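Local coordinates for protein luciferase-like monooxygenase (Streptomyces bottropensis, PDB 7BIP) that probably acts as a luciferase-like monooxygenase in the biosynthesis of the aromatic polyketide rishirilide, at residues E242-G247 and G286-A291; F107-L112 and D124-R129; S25-L28 and D33-G36. All coordinates share one frame; numbering follows the deposited sequence.

Contact 1 (E242-G247 and G286-A291); sequences EARQKG and GDFDRA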
loop_
_atom_site.group_PDB
_atom_site.type_symbol
_atom_site.label_atom_id
_atom_site.label_comp_id
_atom_site.label_asym_id
_atom_site.label_seq_id
_atom_site.Cartn_x
_atom_site.Cartn_y
_atom_site.Cartn_z
ATOM N N GLU A 242 -10.103 32.402 17.821
ATOM C CA GLU A 242 -9.247 31.247 18.065
ATOM C C GLU A 242 -9.044 30.443 16.785
ATOM O O GLU A 242 -7.926 29.995 16.492
ATOM C CB GLU A 242 -9.858 30.374 19.168
ATOM C CG GLU A 242 -9.120 29.059 19.402
ATOM C CD GLU A 242 -9.804 28.167 20.430
ATOM O OE1 GLU A 242 -10.777 28.618 21.082
ATOM O OE2 GLU A 242 -9.367 27.007 20.581
ATOM N N ALA A 243 -10.106 30.281 15.985
ATOM C CA ALA A 243 -9.964 29.580 14.712
ATOM C C ALA A 243 -8.987 30.309 13.805
ATOM O O ALA A 243 -8.129 29.688 13.168
ATOM C CB ALA A 243 -11.326 29.425 14.025
ATOM N N ARG A 244 -9.104 31.638 13.736
ATOM C CA ARG A 244 -8.151 32.421 12.959
ATOM C C ARG A 244 -6.729 32.250 13.476
ATOM O O ARG A 244 -5.788 32.102 12.687
ATOM C CB ARG A 244 -8.556 33.891 12.996
ATOM C CG ARG A 244 -7.488 34.859 12.472
ATOM C CD ARG A 244 -8.053 36.226 12.606
ATOM N NE ARG A 244 -7.279 37.325 12.050
ATOM C CZ ARG A 244 -6.855 38.348 12.791
ATOM N NH1 ARG A 244 -7.090 38.353 14.102
ATOM N NH2 ARG A 244 -6.203 39.364 12.238
ATOM N N GLN A 245 -6.542 32.282 14.799
ATOM C CA GLN A 245 -5.191 32.176 15.338
ATOM C C GLN A 245 -4.595 30.800 15.072
ATOM O O GLN A 245 -3.497 30.688 14.514
ATOM C CB GLN A 245 -5.174 32.479 16.836
ATOM C CG GLN A 245 -3.761 32.444 17.403
ATOM C CD GLN A 245 -3.628 31.547 18.616
ATOM O OE1 GLN A 245 -4.478 31.559 19.510
ATOM N NE2 GLN A 245 -2.562 30.752 18.651
ATOM N N LYS A 246 -5.314 29.739 15.442
ATOM C CA LYS A 246 -4.761 28.395 15.304
ATOM C C LYS A 246 -4.806 27.911 13.860
ATOM O O LYS A 246 -3.853 27.282 13.391
ATOM C CB LYS A 246 -5.490 27.427 16.245
ATOM C CG LYS A 246 -5.162 27.696 17.712
ATOM C CD LYS A 246 -6.018 26.889 18.674
ATOM C CE LYS A 246 -5.727 27.259 20.121
ATOM N NZ LYS A 246 -4.278 27.101 20.428
ATOM N N GLY A 247 -5.890 28.196 13.136
ATOM C CA GLY A 247 -5.926 27.866 11.720
ATOM C C GLY A 247 -4.964 28.698 10.897
ATOM O O GLY A 247 -4.391 28.206 9.918
ATOM N N GLY A 286 -2.098 39.775 7.536
ATOM C CA GLY A 286 -2.773 40.362 6.394
ATOM C C GLY A 286 -3.040 39.351 5.296
ATOM O O GLY A 286 -4.145 39.288 4.756
ATOM N N ASP A 287 -2.020 38.556 4.969
ATOM C CA ASP A 287 -2.153 37.601 3.874
ATOM C C ASP A 287 -3.183 36.529 4.196
ATOM O O ASP A 287 -3.983 36.151 3.331
ATOM C CB ASP A 287 -0.804 36.958 3.560
ATOM C CG ASP A 287 0.040 37.803 2.629
ATOM O OD1 ASP A 287 -0.314 38.980 2.407
ATOM O OD2 ASP A 287 1.058 37.288 2.118
ATOM N N PHE A 288 -3.179 36.025 5.430
ATOM C CA PHE A 288 -4.138 34.988 5.796
ATOM C C PHE A 288 -5.563 35.533 5.816
ATOM O O PHE A 288 -6.489 34.890 5.302
ATOM C CB PHE A 288 -3.782 34.377 7.150
ATOM C CG PHE A 288 -4.747 33.318 7.582
ATOM C CD1 PHE A 288 -4.760 32.084 6.944
ATOM C CD2 PHE A 288 -5.672 33.566 8.583
ATOM C CE1 PHE A 288 -5.667 31.107 7.314
ATOM C CE2 PHE A 288 -6.581 32.587 8.958
ATOM C CZ PHE A 288 -6.574 31.359 8.326
ATOM N N ASP A 289 -5.768 36.705 6.424
ATOM C CA ASP A 289 -7.116 37.271 6.468
ATOM C C ASP A 289 -7.651 37.536 5.063
ATOM O O ASP A 289 -8.847 37.350 4.800
ATOM C CB ASP A 289 -7.132 38.558 7.296
ATOM C CG ASP A 289 -6.895 38.311 8.781
ATOM O OD1 ASP A 289 -7.147 37.176 9.269
ATOM O OD2 ASP A 289 -6.457 39.262 9.462
ATOM N N ARG A 290 -6.790 37.981 4.144
ATOM C CA ARG A 290 -7.263 38.197 2.780
ATOM C C ARG A 290 -7.636 36.874 2.117
ATOM O O ARG A 290 -8.640 36.792 1.402
ATOM C CB ARG A 290 -6.210 38.937 1.955
ATOM C CG ARG A 290 -6.594 40.380 1.692
ATOM C CD ARG A 290 -5.573 41.118 0.831
ATOM N NE ARG A 290 -4.307 41.357 1.526
ATOM C CZ ARG A 290 -4.146 42.200 2.544
ATOM N NH1 ARG A 290 -2.949 42.340 3.098
ATOM N NH2 ARG A 290 -5.170 42.902 3.014
ATOM N N ALA A 291 -6.853 35.823 2.357
ATOM C CA ALA A 291 -7.206 34.511 1.824
ATOM C C ALA A 291 -8.565 34.051 2.341
ATOM O O ALA A 291 -9.379 33.512 1.579
ATOM C CB ALA A 291 -6.128 33.487 2.181
#

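Contact 2 (F107-L112 and D124-R129); sequences FGRAFL and DESRAR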
loop_
_atom_site.group_PDB
_atom_site.type_symbol
_atom_site.label_atom_id
_atom_site.label_comp_id
_atom_site.label_asym_id
_atom_site.label_seq_id
_atom_site.Cartn_x
_atom_site.Cartn_y
_atom_site.Cartn_z
ATOM N N PHE A 107 -5.331 11.426 -10.114
ATOM C CA PHE A 107 -3.978 11.398 -10.658
ATOM C C PHE A 107 -3.505 12.838 -10.820
ATOM O O PHE A 107 -4.252 13.680 -11.320
ATOM C CB PHE A 107 -3.919 10.725 -12.047
ATOM C CG PHE A 107 -4.389 9.278 -12.096
ATOM C CD1 PHE A 107 -3.462 8.242 -12.256
ATOM C CD2 PHE A 107 -5.738 8.959 -12.083
ATOM C CE1 PHE A 107 -3.876 6.907 -12.341
ATOM C CE2 PHE A 107 -6.167 7.629 -12.180
ATOM C CZ PHE A 107 -5.227 6.597 -12.305
ATOM N N GLY A 108 -2.261 13.128 -10.424
ATOM C CA GLY A 108 -1.758 14.486 -10.451
ATOM C C GLY A 108 -0.380 14.591 -11.081
ATOM O O GLY A 108 0.316 13.598 -11.286
ATOM N N ARG A 109 -0.003 15.831 -11.388
ATOM C CA ARG A 109 1.328 16.138 -11.891
ATOM C C ARG A 109 2.262 16.437 -10.727
ATOM O O ARG A 109 1.859 17.024 -9.718
ATOM C CB ARG A 109 1.298 17.338 -12.842
ATOM C CG ARG A 109 0.303 17.228 -13.980
ATOM C CD ARG A 109 0.875 16.479 -15.168
ATOM N NE ARG A 109 2.224 16.907 -15.536
ATOM C CZ ARG A 109 2.496 17.913 -16.361
ATOM N NH1 ARG A 109 3.757 18.223 -16.634
ATOM N NH2 ARG A 109 1.512 18.614 -16.909
ATOM N N ALA A 110 3.513 16.024 -10.867
ATOM C CA ALA A 110 4.485 16.384 -9.854
ATOM C C ALA A 110 5.019 17.787 -10.128
ATOM O O ALA A 110 4.996 18.283 -11.257
ATOM C CB ALA A 110 5.632 15.375 -9.827
ATOM N N PHE A 111 5.517 18.426 -9.072
ATOM C CA PHE A 111 6.135 19.733 -9.257
ATOM C C PHE A 111 7.328 20.012 -8.353
ATOM O O PHE A 111 8.025 21.000 -8.598
ATOM C CB PHE A 111 5.093 20.846 -9.064
ATOM C CG PHE A 111 4.597 20.981 -7.652
ATOM C CD1 PHE A 111 5.086 21.985 -6.826
ATOM C CD2 PHE A 111 3.634 20.116 -7.157
ATOM C CE1 PHE A 111 4.629 22.114 -5.526
ATOM C CE2 PHE A 111 3.170 20.240 -5.853
ATOM C CZ PHE A 111 3.670 21.238 -5.038
ATOM N N LEU A 112 7.598 19.198 -7.338
ATOM C CA LEU A 112 8.745 19.448 -6.474
ATOM C C LEU A 112 10.018 19.052 -7.208
ATOM O O LEU A 112 10.137 17.899 -7.635
ATOM C CB LEU A 112 8.621 18.674 -5.170
ATOM C CG LEU A 112 7.454 19.060 -4.252
ATOM C CD1 LEU A 112 7.464 18.221 -2.976
ATOM C CD2 LEU A 112 7.502 20.540 -3.929
ATOM N N ASP A 124 10.900 17.635 -18.611
ATOM C CA ASP A 124 10.634 17.944 -20.015
ATOM C C ASP A 124 9.475 17.130 -20.587
ATOM O O ASP A 124 8.607 17.677 -21.273
ATOM C CB ASP A 124 11.899 17.718 -20.846
ATOM C CG ASP A 124 12.971 18.767 -20.584
ATOM O OD1 ASP A 124 12.896 19.458 -19.544
ATOM O OD2 ASP A 124 13.889 18.899 -21.425
ATOM N N GLU A 125 9.451 15.818 -20.350
ATOM C CA GLU A 125 8.367 14.999 -20.878
ATOM C C GLU A 125 7.411 14.536 -19.792
ATOM O O GLU A 125 6.712 13.541 -19.988
ATOM C CB GLU A 125 8.910 13.776 -21.623
ATOM C CG GLU A 125 8.969 13.918 -23.123
ATOM C CD GLU A 125 9.804 15.105 -23.505
ATOM O OE1 GLU A 125 9.237 16.149 -23.973
ATOM O OE2 GLU A 125 11.038 15.036 -23.292
ATOM N N SER A 126 7.400 15.197 -18.633
ATOM C CA SER A 126 6.520 14.741 -17.561
ATOM C C SER A 126 5.054 14.767 -17.987
ATOM O O SER A 126 4.272 13.920 -17.546
ATOM C CB SER A 126 6.732 15.578 -16.297
ATOM O OG SER A 126 6.399 16.929 -16.549
ATOM N N ARG A 127 4.664 15.698 -18.865
ATOM C CA ARG A 127 3.275 15.722 -19.325
ATOM C C ARG A 127 2.930 14.464 -20.114
ATOM O O ARG A 127 1.852 13.882 -19.939
ATOM C CB ARG A 127 2.994 16.955 -20.181
ATOM C CG ARG A 127 1.498 17.153 -20.424
ATOM C CD ARG A 127 1.106 16.788 -21.851
ATOM N NE ARG A 127 2.088 17.261 -22.830
ATOM C CZ ARG A 127 2.488 16.573 -23.899
ATOM N NH1 ARG A 127 3.384 17.096 -24.721
ATOM N NH2 ARG A 127 1.998 15.364 -24.150
ATOM N N ALA A 128 3.827 14.036 -21.007
ATOM C CA ALA A 128 3.582 12.792 -21.731
ATOM C C ALA A 128 3.597 11.596 -20.787
ATOM O O ALA A 128 2.778 10.682 -20.927
ATOM C CB ALA A 128 4.606 12.606 -22.853
ATOM N N ARG A 129 4.511 11.585 -19.813
ATOM C CA ARG A 129 4.522 10.500 -18.838
ATOM C C ARG A 129 3.215 10.441 -18.058
ATOM O O ARG A 129 2.728 9.352 -17.726
ATOM C CB ARG A 129 5.683 10.676 -17.861
ATOM C CG ARG A 129 7.040 10.546 -18.483
ATOM C CD ARG A 129 8.114 10.568 -17.393
ATOM N NE ARG A 129 9.450 10.322 -17.919
ATOM C CZ ARG A 129 10.041 9.136 -17.957
ATOM N NH1 ARG A 129 9.420 8.047 -17.505
ATOM N NH2 ARG A 129 11.266 9.044 -18.459
HETATM O O HOH W 1 5.003 17.703 -13.790
#

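Contact 3 (S25-L28 and D33-G36); sequences SLRL and DELG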
loop_
_atom_site.group_PDB
_atom_site.type_symbol
_atom_site.label_atom_id
_atom_site.label_comp_id
_atom_site.label_asym_id
_atom_site.label_seq_id
_atom_site.Cartn_x
_atom_site.Cartn_y
_atom_site.Cartn_z
ATOM N N SER A 25 -4.071 10.072 12.242
ATOM C CA SER A 25 -4.750 10.160 10.955
ATOM C C SER A 25 -5.764 9.037 10.779
ATOM O O SER A 25 -6.843 9.256 10.213
ATOM C CB SER A 25 -3.730 10.140 9.818
ATOM O OG SER A 25 -3.165 11.429 9.680
ATOM N N LEU A 26 -5.425 7.817 11.208
ATOM C CA LEU A 26 -6.400 6.733 11.105
ATOM C C LEU A 26 -7.615 6.992 11.996
ATOM O O LEU A 26 -8.745 6.649 11.627
ATOM C CB LEU A 26 -5.756 5.384 11.450
ATOM C CG LEU A 26 -4.812 4.834 10.378
ATOM C CD1 LEU A 26 -4.035 3.632 10.904
ATOM C CD2 LEU A 26 -5.578 4.459 9.105
ATOM N N ARG A 27 -7.409 7.606 13.164
ATOM C CA ARG A 27 -8.550 7.923 14.019
ATOM C C ARG A 27 -9.426 9.005 13.395
ATOM O O ARG A 27 -10.658 8.956 13.524
ATOM C CB ARG A 27 -8.065 8.342 15.406
ATOM C CG ARG A 27 -9.168 8.733 16.390
ATOM C CD ARG A 27 -10.261 7.678 16.478
ATOM N NE ARG A 27 -11.453 8.210 17.150
ATOM C CZ ARG A 27 -12.681 7.747 16.967
ATOM N NH1 ARG A 27 -12.894 6.733 16.137
ATOM N NH2 ARG A 27 -13.700 8.296 17.615
ATOM N N LEU A 28 -8.816 9.984 12.701
ATOM C CA LEU A 28 -9.618 10.980 11.992
ATOM C C LEU A 28 -10.394 10.348 10.840
ATOM O O LEU A 28 -11.527 10.756 10.547
ATOM C CB LEU A 28 -8.730 12.120 11.484
ATOM C CG LEU A 28 -8.079 12.953 12.597
ATOM C CD1 LEU A 28 -7.002 13.850 12.043
ATOM C CD2 LEU A 28 -9.116 13.783 13.347
ATOM N N ASP A 33 -15.804 8.538 9.057
ATOM C CA ASP A 33 -16.789 7.468 8.901
ATOM C C ASP A 33 -17.975 7.662 9.845
ATOM O O ASP A 33 -19.135 7.648 9.422
ATOM C CB ASP A 33 -16.092 6.130 9.161
ATOM C CG ASP A 33 -16.744 4.959 8.448
ATOM O OD1 ASP A 33 -17.210 5.135 7.309
ATOM O OD2 ASP A 33 -16.752 3.853 9.031
ATOM N N GLU A 34 -17.693 7.865 11.130
ATOM C CA GLU A 34 -18.748 7.925 12.138
ATOM C C GLU A 34 -19.639 9.143 11.943
ATOM O O GLU A 34 -20.860 9.056 12.111
ATOM C CB GLU A 34 -18.130 7.951 13.534
ATOM C CG GLU A 34 -17.313 6.713 13.886
ATOM C CD GLU A 34 -16.389 6.937 15.079
ATOM O OE1 GLU A 34 -16.491 8.005 15.727
ATOM O OE2 GLU A 34 -15.566 6.041 15.371
ATOM N N LEU A 35 -19.046 10.284 11.580
ATOM C CA LEU A 35 -19.784 11.542 11.521
ATOM C C LEU A 35 -20.517 11.748 10.204
ATOM O O LEU A 35 -21.291 12.704 10.102
ATOM C CB LEU A 35 -18.842 12.730 11.767
ATOM C CG LEU A 35 -18.220 12.842 13.164
ATOM C CD1 LEU A 35 -17.259 14.023 13.227
ATOM C CD2 LEU A 35 -19.317 12.984 14.218
ATOM N N GLY A 36 -20.301 10.896 9.205
ATOM C CA GLY A 36 -21.052 10.994 7.967
ATOM C C GLY A 36 -20.400 11.800 6.869
ATOM O O GLY A 36 -21.098 12.239 5.948
#

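Contact 1 (E242-G247 and G286-A291)
R244 and D289 are joined by a two-pronged salt bridge that ties helix 240-262 to the short helix 287-293, on the outside of a TIM-barrel fold. The arginine grips the carboxylate side-on, giving one N-H to each oxygen. R244 NE donates to D289 OD1 at 2.8 Å, with an N-H...O angle of 164°, and R244 NH2 donates to D289 OD2, also at 2.8 Å. Both oxygens lie close to the guanidinium plane and each accepts through its syn lone pair; the two flat groups come within 23° of coplanar, and the two bonds together resist rotation of either group. Arginine suits this place because NE and NH2 are spaced to match the two carboxylate oxygens.

The reach comes from R244, whose CG is anti to the backbone N and whose chain stays extended as far as NE. D289 is short and meets it nearly at a right angle.

Beside the charged pair, F288 sets out toward the other helix, and its ring meets backbone there. F288 CE2 approaches R244 O at 3.8 Å, while F288 CZ lies 4.0 Å from G247 C, both obliquely to the ring. G247 has no side chain; a CB here would clash with A243 O of its own helix. The axes of 242-247 and 287-291 approach to 11.3 Å, at 118°, a separation that long side chains must bridge. Further out, A243 packs on Y235 of strand 228-236, and E242 OE2 forms a salt bridge with R337. Within the helix, G247 N donates to A243 O at 2.7 Å.

Contact 2 (F107-L112 and D124-R129)
The guanidinium of R109 lies flat against the first turn of helix 126-142, with R127 CA 3.7 Å above the centre of one face. The backbone N of R127 is over a face too, 3.5 Å from R109 NH1; both are donors, so this approach is packing and not a bond. At the edge, near the plane, sits S126 OG, which accepts a hydrogen bond from R109 NH1 at 2.9 Å, with an N-H...O angle of 144°. Edge and face thus do different work: the rim of the cation takes a polar partner while its flat side rests on the helix backbone.

R109 gets there by folding. Its chain bends at both chi2 (-85°) and chi3, which lays the planar group along the helix surface instead of driving it past. R127 runs alongside in the same direction, and R109 NH2 touches R127 CG at 3.8 Å. The two guanidinium planes are turned 80° apart, and R109 NH2 stays 6.1 Å from R127 NE, which probably limits the repulsion between like charges.

Serine suits position 126 because a single hydroxyl can serve several partners at once. S126 OG is also hydrogen-bonded to M123 O, and a water that donates to S126 OG at 3.2 Å donates to A110 O as well, linking the loop to the helix a second time.

This joins the loop after strand 103-107 of the barrel to the start of helix 126-142. F130 of that helix touches both R109 and F107, while helix 113-119 packs its F116 against A110 and S126.

Contact 3 (S25-L28 and D33-G36)
R27 leaves its helix with CG anti to the backbone N, then bends at chi2 (51°), and by this bend a side chain whose first bond points away from 33-36 brings its guanidinium back along the helix to the carboxylate of E34. E34 answers with an extended chain beyond CG, and the two cross at about a right angle.

The main link is a salt bridge in which R27 NH1 donates to E34 OE2 at 2.9 Å, nearly straight at 165°. A second bond, from R27 NH2 to E34 OE1, is weak at 3.4 Å. OE2 of E34 lies at the guanidinium edge, close to its plane, but R27 NH1 reaches that oxygen from above the carboxylate plane. The 50° turn between the planes is consistent with one good bond and one weak one.

R27 NH1 also forms a salt bridge with E30, so one nitrogen gathers two acidic residues; their combined negative charge would be expected to favour the protonated arginine. An arginine fits because it spans the seven residues to E34 while still serving E30. A leucine in its place would probably leave both glutamates without their cationic mate and E34 freer to turn. R27 also packs on F332 of helix 332-345.

Elsewhere on the helix, D33 accepts bonds from the backbone nitrogens of R69, R70 and V71. G36, the first residue to leave helical angles, has a positive phi and closes the helix in a Schellman motif; glycine suits it because a CB would be jammed against the preceding carbonyl O. Helix 18-35 is the crossover of a beta-alpha-beta unit between strands 2-6 and 39-42, the repeating connection from which a TIM barrel is built.

In the fold
All three contacts belong to one TIM-barrel chain and follow one another in sequence, contact 3 first, then contact 2, then contact 1. None touches another. Contacts 2 and 3 lie on opposite sides of the chain's centre, their own centres 32 Å apart; contacts 1 and 3 are nearer, at 26 Å, with about 14 Å between their nearest atoms. F111 and L112 of contact 2 pack on the far part of helix 240-262, whose beginning carries contact 1. Contact 3 is the one near a metal site: the R27 side chain is about 6 Å from that of E23, a residue seen to bind calcium, though not in this chain, and about 9 Å from a bound calcium ion.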